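Local coordinates for computationally designed four-helix bundle protein (Synthetic construct, PDB 3U3B), which is of unknown function, being a hyperthermostable four-helix bundle whose hydrophobic core was completely redesigned by flexible-backbone computational design, at residues K9-E14 with K50-T55; K16-N21 with V46-E51. One frame throughout, in Å; residues are numbered along the deposited sequence.

Contact 1 (K9-E14 with K50-T55); sequences KKVTDE and KEITET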
loop_
_atom_site.group_PDB
_atom_site.type_symbol
_atom_site.label_atom_id
_atom_site.label_comp_id
_atom_site.label_asym_id
_atom_site.label_seq_id
_atom_site.Cartn_x
_atom_site.Cartn_y
_atom_site.Cartn_z
ATOM N N LYS A 9 15.640 -10.942 0.949
ATOM C CA LYS A 9 14.506 -11.823 0.677
ATOM C C LYS A 9 13.440 -11.723 1.789
ATOM O O LYS A 9 12.224 -11.654 1.521
ATOM C CB LYS A 9 14.987 -13.260 0.544
ATOM C CG LYS A 9 13.873 -14.246 0.205
ATOM C CD LYS A 9 14.321 -15.691 0.394
ATOM C CE LYS A 9 13.214 -16.687 0.035
ATOM N NZ LYS A 9 12.889 -16.663 -1.422
ATOM N N LYS A 10 13.906 -11.718 3.035
ATOM C CA LYS A 10 13.064 -11.521 4.216
ATOM C C LYS A 10 12.320 -10.170 4.187
ATOM O O LYS A 10 11.129 -10.073 4.542
ATOM C CB LYS A 10 13.949 -11.653 5.470
ATOM C CG LYS A 10 13.197 -11.721 6.806
ATOM C CD LYS A 10 13.127 -13.149 7.397
ATOM C CE LYS A 10 12.404 -13.155 8.755
ATOM N NZ LYS A 10 12.928 -12.077 9.666
ATOM N N VAL A 11 13.004 -9.121 3.746
ATOM C CA VAL A 11 12.399 -7.794 3.705
ATOM C C VAL A 11 11.351 -7.689 2.593
ATOM O O VAL A 11 10.268 -7.133 2.814
ATOM C CB VAL A 11 13.454 -6.705 3.537
ATOM C CG1 VAL A 11 12.822 -5.360 3.185
ATOM C CG2 VAL A 11 14.261 -6.592 4.804
ATOM N N THR A 12 11.649 -8.250 1.424
ATOM C CA THR A 12 10.706 -8.212 0.313
ATOM C C THR A 12 9.506 -9.119 0.559
ATOM O O THR A 12 8.395 -8.822 0.099
ATOM C CB THR A 12 11.368 -8.534 -1.062
ATOM O OG1 THR A 12 12.008 -9.810 -1.023
ATOM C CG2 THR A 12 12.387 -7.457 -1.441
ATOM N N ASP A 13 9.716 -10.226 1.262
ATOM C CA ASP A 13 8.608 -11.094 1.635
ATOM C C ASP A 13 7.680 -10.385 2.636
ATOM O O ASP A 13 6.459 -10.562 2.601
ATOM C CB ASP A 13 9.113 -12.394 2.236
ATOM C CG ASP A 13 9.623 -13.374 1.185
ATOM O OD1 ASP A 13 9.431 -13.129 -0.027
ATOM O OD2 ASP A 13 10.207 -14.406 1.577
ATOM N N GLU A 14 8.258 -9.578 3.510
ATOM C CA GLU A 14 7.490 -8.817 4.484
ATOM C C GLU A 14 6.634 -7.773 3.776
ATOM O O GLU A 14 5.463 -7.558 4.137
ATOM C CB GLU A 14 8.451 -8.172 5.469
ATOM C CG GLU A 14 7.839 -7.285 6.520
ATOM C CD GLU A 14 8.912 -6.589 7.332
ATOM O OE1 GLU A 14 10.046 -6.484 6.824
ATOM O OE2 GLU A 14 8.637 -6.154 8.468
ATOM N N LYS A 50 5.896 2.129 3.646
ATOM C CA LYS A 50 6.647 3.305 3.236
ATOM C C LYS A 50 7.902 3.453 4.077
ATOM O O LYS A 50 8.970 3.711 3.529
ATOM C CB LYS A 50 5.769 4.529 3.406
ATOM C CG LYS A 50 6.426 5.883 3.162
ATOM C CD LYS A 50 6.823 6.080 1.735
ATOM C CE LYS A 50 7.132 7.551 1.460
ATOM N NZ LYS A 50 8.160 8.103 2.383
ATOM N N GLU A 51 7.759 3.285 5.390
ATOM C CA GLU A 51 8.902 3.286 6.323
ATOM C C GLU A 51 9.952 2.250 5.876
ATOM O O GLU A 51 11.150 2.554 5.797
ATOM C CB GLU A 51 8.432 2.972 7.745
ATOM C CG GLU A 51 9.591 2.859 8.745
ATOM C CD GLU A 51 9.170 2.467 10.144
ATOM O OE1 GLU A 51 7.980 2.135 10.367
ATOM O OE2 GLU A 51 10.044 2.483 11.038
ATOM N N ILE A 52 9.517 1.024 5.604
ATOM C CA ILE A 52 10.443 -0.029 5.168
ATOM C C ILE A 52 11.153 0.336 3.859
ATOM O O ILE A 52 12.389 0.194 3.757
ATOM C CB ILE A 52 9.730 -1.382 5.010
ATOM C CG1 ILE A 52 9.260 -1.882 6.370
ATOM C CG2 ILE A 52 10.639 -2.431 4.306
ATOM C CD1 ILE A 52 8.238 -2.941 6.287
ATOM N N THR A 53 10.400 0.821 2.872
ATOM C CA THR A 53 11.006 1.139 1.575
ATOM C C THR A 53 12.018 2.274 1.692
ATOM O O THR A 53 13.030 2.289 0.967
ATOM C CB THR A 53 9.963 1.509 0.520
ATOM O OG1 THR A 53 9.156 2.591 1.008
ATOM C CG2 THR A 53 9.122 0.327 0.226
ATOM N N GLU A 54 11.775 3.199 2.622
ATOM C CA GLU A 54 12.717 4.288 2.827
ATOM C C GLU A 54 14.008 3.747 3.424
ATOM O O GLU A 54 15.097 4.159 3.040
ATOM C CB GLU A 54 12.154 5.363 3.757
ATOM C CG GLU A 54 11.047 6.232 3.172
ATOM C CD GLU A 54 11.472 6.995 1.913
ATOM O OE1 GLU A 54 12.570 6.736 1.374
ATOM O OE2 GLU A 54 10.693 7.863 1.453
ATOM N N THR A 55 13.876 2.837 4.378
ATOM C CA THR A 55 15.041 2.227 4.979
ATOM C C THR A 55 15.869 1.516 3.917
ATOM O O THR A 55 17.100 1.581 3.930
ATOM C CB THR A 55 14.631 1.235 6.081
ATOM O OG1 THR A 55 13.898 1.935 7.099
ATOM C CG2 THR A 55 15.854 0.588 6.700
#

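Contact 2 (K16-N21 with V46-E51); sequences KELIQN and VHTMKE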
loop_
_atom_site.group_PDB
_atom_site.type_symbol
_atom_site.label_atom_id
_atom_site.label_comp_id
_atom_site.label_asym_id
_atom_site.label_seq_id
_atom_site.Cartn_x
_atom_site.Cartn_y
_atom_site.Cartn_z
ATOM N N LYS A 16 5.599 -7.929 0.625
ATOM C CA LYS A 16 4.552 -8.673 -0.087
ATOM C C LYS A 16 3.402 -9.110 0.823
ATOM O O LYS A 16 2.235 -9.117 0.396
ATOM C CB LYS A 16 5.146 -9.901 -0.779
ATOM C CG LYS A 16 6.072 -9.567 -1.908
ATOM C CD LYS A 16 6.688 -10.838 -2.476
ATOM C CE LYS A 16 7.670 -10.539 -3.604
ATOM N NZ LYS A 16 8.172 -11.788 -4.277
ATOM N N GLU A 17 3.710 -9.486 2.063
ATOM C CA GLU A 17 2.663 -9.829 3.034
ATOM C C GLU A 17 1.811 -8.597 3.390
ATOM O O GLU A 17 0.572 -8.680 3.470
ATOM C CB GLU A 17 3.265 -10.464 4.295
ATOM C CG GLU A 17 3.426 -11.989 4.215
ATOM C CD GLU A 17 4.121 -12.604 5.427
ATOM O OE1 GLU A 17 4.906 -11.891 6.096
ATOM O OE2 GLU A 17 3.881 -13.807 5.706
ATOM N N LEU A 18 2.463 -7.457 3.596
ATOM C CA LEU A 18 1.744 -6.217 3.865
ATOM C C LEU A 18 0.850 -5.825 2.684
ATOM O O LEU A 18 -0.280 -5.395 2.900
ATOM C CB LEU A 18 2.727 -5.084 4.202
ATOM C CG LEU A 18 3.513 -5.289 5.487
ATOM C CD1 LEU A 18 4.645 -4.295 5.568
ATOM C CD2 LEU A 18 2.592 -5.156 6.704
ATOM N N ILE A 19 1.340 -5.977 1.452
ATOM C CA ILE A 19 0.531 -5.707 0.255
ATOM C C ILE A 19 -0.691 -6.628 0.171
ATOM O O ILE A 19 -1.804 -6.181 -0.085
ATOM C CB ILE A 19 1.390 -5.816 -1.031
ATOM C CG1 ILE A 19 2.319 -4.608 -1.134
ATOM C CG2 ILE A 19 0.537 -5.924 -2.274
ATOM C CD1 ILE A 19 3.395 -4.756 -2.194
ATOM N N GLN A 20 -0.490 -7.915 0.397
ATOM C CA GLN A 20 -1.601 -8.832 0.425
ATOM C C GLN A 20 -2.625 -8.439 1.521
ATOM O O GLN A 20 -3.829 -8.549 1.313
ATOM C CB GLN A 20 -1.109 -10.258 0.639
ATOM C CG GLN A 20 -2.233 -11.280 0.514
ATOM C CD GLN A 20 -2.973 -11.145 -0.814
ATOM O OE1 GLN A 20 -2.374 -11.254 -1.880
ATOM N NE2 GLN A 20 -4.272 -10.877 -0.750
ATOM N N ASN A 21 -2.129 -8.009 2.684
ATOM C CA ASN A 21 -2.986 -7.508 3.767
ATOM C C ASN A 21 -3.825 -6.308 3.312
ATOM O O ASN A 21 -5.028 -6.235 3.603
ATOM C CB ASN A 21 -2.145 -7.089 4.989
ATOM C CG ASN A 21 -1.534 -8.266 5.742
ATOM O OD1 ASN A 21 -2.054 -9.386 5.730
ATOM N ND2 ASN A 21 -0.435 -7.995 6.446
ATOM N N VAL A 46 -0.013 0.926 4.729
ATOM C CA VAL A 46 0.769 1.593 3.696
ATOM C C VAL A 46 1.899 2.440 4.319
ATOM O O VAL A 46 3.024 2.487 3.785
ATOM C CB VAL A 46 -0.127 2.433 2.787
ATOM C CG1 VAL A 46 0.679 3.242 1.792
ATOM C CG2 VAL A 46 -1.122 1.534 2.040
ATOM N N HIS A 47 1.606 3.103 5.443
ATOM C CA HIS A 47 2.596 3.899 6.165
ATOM C C HIS A 47 3.753 3.027 6.650
ATOM O O HIS A 47 4.926 3.451 6.665
ATOM C CB HIS A 47 1.903 4.579 7.356
ATOM C CG HIS A 47 2.703 5.650 8.013
ATOM N ND1 HIS A 47 3.523 5.414 9.093
ATOM C CD2 HIS A 47 2.789 6.979 7.764
ATOM C CE1 HIS A 47 4.103 6.535 9.465
ATOM N NE2 HIS A 47 3.669 7.503 8.681
ATOM N N THR A 48 3.413 1.821 7.083
ATOM C CA THR A 48 4.385 0.822 7.527
ATOM C C THR A 48 5.303 0.400 6.353
ATOM O O THR A 48 6.532 0.329 6.480
ATOM C CB THR A 48 3.661 -0.395 8.129
ATOM O OG1 THR A 48 2.954 0.012 9.309
ATOM C CG2 THR A 48 4.615 -1.493 8.493
ATOM N N MET A 49 4.700 0.126 5.211
ATOM C CA MET A 49 5.452 -0.223 4.004
ATOM C C MET A 49 6.382 0.895 3.560
ATOM O O MET A 49 7.509 0.641 3.135
ATOM C CB MET A 49 4.475 -0.520 2.875
ATOM C CG MET A 49 3.637 -1.743 3.109
ATOM S SD MET A 49 2.791 -2.209 1.556
ATOM C CE MET A 49 1.472 -1.026 1.423
ATOM N N LYS A 50 5.896 2.129 3.646
ATOM C CA LYS A 50 6.647 3.305 3.236
ATOM C C LYS A 50 7.902 3.453 4.077
ATOM O O LYS A 50 8.970 3.711 3.529
ATOM C CB LYS A 50 5.769 4.529 3.406
ATOM C CG LYS A 50 6.426 5.883 3.162
ATOM C CD LYS A 50 6.823 6.080 1.735
ATOM C CE LYS A 50 7.132 7.551 1.460
ATOM N NZ LYS A 50 8.160 8.103 2.383
ATOM N N GLU A 51 7.759 3.285 5.390
ATOM C CA GLU A 51 8.902 3.286 6.323
ATOM C C GLU A 51 9.952 2.250 5.876
ATOM O O GLU A 51 11.150 2.554 5.797
ATOM C CB GLU A 51 8.432 2.972 7.745
ATOM C CG GLU A 51 9.591 2.859 8.745
ATOM C CD GLU A 51 9.170 2.467 10.144
ATOM O OE1 GLU A 51 7.980 2.135 10.367
ATOM O OE2 GLU A 51 10.044 2.483 11.038
#

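Contact 1 (K9-E14 with K50-T55)
Ile52 meets helix 3-30 with both of its branches, and each branch finds a different kind of partner. Its CG2 methyl lies against the CG1 methyl of Val11 at 3.8 Å, the two beta-branched side chains running past each other in opposite senses rather than end on. In each residue the touching methyl is the branch anti to the backbone N: chi1 of Val11 is 167°, while in Ile52 a chi1 of -66° places CG1 beside N and CG2 opposite it. The longer branch of Ile52 reaches Glu14, whose extended side chain passes it at a slant. Here the CD1 methyl sits 3.9 Å from Glu14 CD and about as far from both carboxylate oxygens, so the methyl lies over the flat face of the carboxylate, near its carbon, and not at one oxygen. Ile52 also touches Leu15 and Leu18 of helix 3-30, which carries the apolar surface onward, and the next residue, Thr53, packs on Val61, Ala62 and Leu65 of helix 59-76. Across 9-14 and 50-55 the contact is therefore purely van der Waals: a valine-isoleucine pair at the inner side, bordered by an exposed glutamate whose carboxylate covers a methyl with one face and can probably still be hydrated elsewhere.

Contact 2 (K16-N21 with V46-E51)
Met49 reaches from helix 36-56 toward helix 3-30, and its side chain can be followed atom by atom into the interface. CB starts the chain toward segment 16-21, and a chi1 of -66° sets CG opposite the carbonyl carbon and beside the backbone N. CG is the first atom to touch: it lies 3.6 Å from Leu18 CB and 3.7 Å from Leu18 CD1, held against the root and one branch end of the same leucine. The two side chains pass in opposite directions, overlapping along their lengths. SD comes next and bridges two neighbours, at 3.6 Å from Ile19 CG1 and 3.9 Å from Leu18 CB. Ile19 crosses the methionine at about a right angle, so the sulfur meets the flank of its CG1 branch. At the last torsion, chi3 -76°, the chain bends so that Met49 CE lies 3.7 Å from Val46 CG2, one turn earlier in its own helix.

On the outer side of the methionine, Thr48 offers its CG2 methyl to Leu18 CD1 at 4.1 Å, the two side chains again crossing nearly at right angles. The same rotamer that takes the hydroxyl of Thr48 back to Arg44 O, one turn earlier, puts CG2 on the side of the leucine.

Met49 also touches Leu15, Val22 and Leu65, while Ile19 packs on Val97, Thr98 and Leu101 of helix 84-102, so residues of all four helices converge here. The axes of segments 16-21 and 46-51 come within 10.0 Å, with 161° between their N-to-C directions. Such nearly antiparallel helices, joined through apolar side chains packed side by side, are characteristic of the core of a four-helix bundle, consistent with the Hpt-like family of this redesigned chain.

Overall arrangement
Contacts 1 and 2 illustrate how one helix pair changes character along its length. Both join helix 3-30 to helix 36-56, and their centres are about 8 Å apart. They also touch directly, Ile52 CD1 of contact 1 lying 3.9 Å from Leu18 CD1 of contact 2. Both are partly buried. Contact 2 lies about 5 Å from the centre of the chain, centre to centre, with two of its four touching residues buried and none exposed, and a thioether packed against a leucine and an isoleucine. Contact 1, about 12 Å out, has one buried and one exposed among three, and mixes aliphatic packing with a solvent-facing carboxylate. Apolar contact thus persists from the bundle's middle outward, acquiring a charged margin.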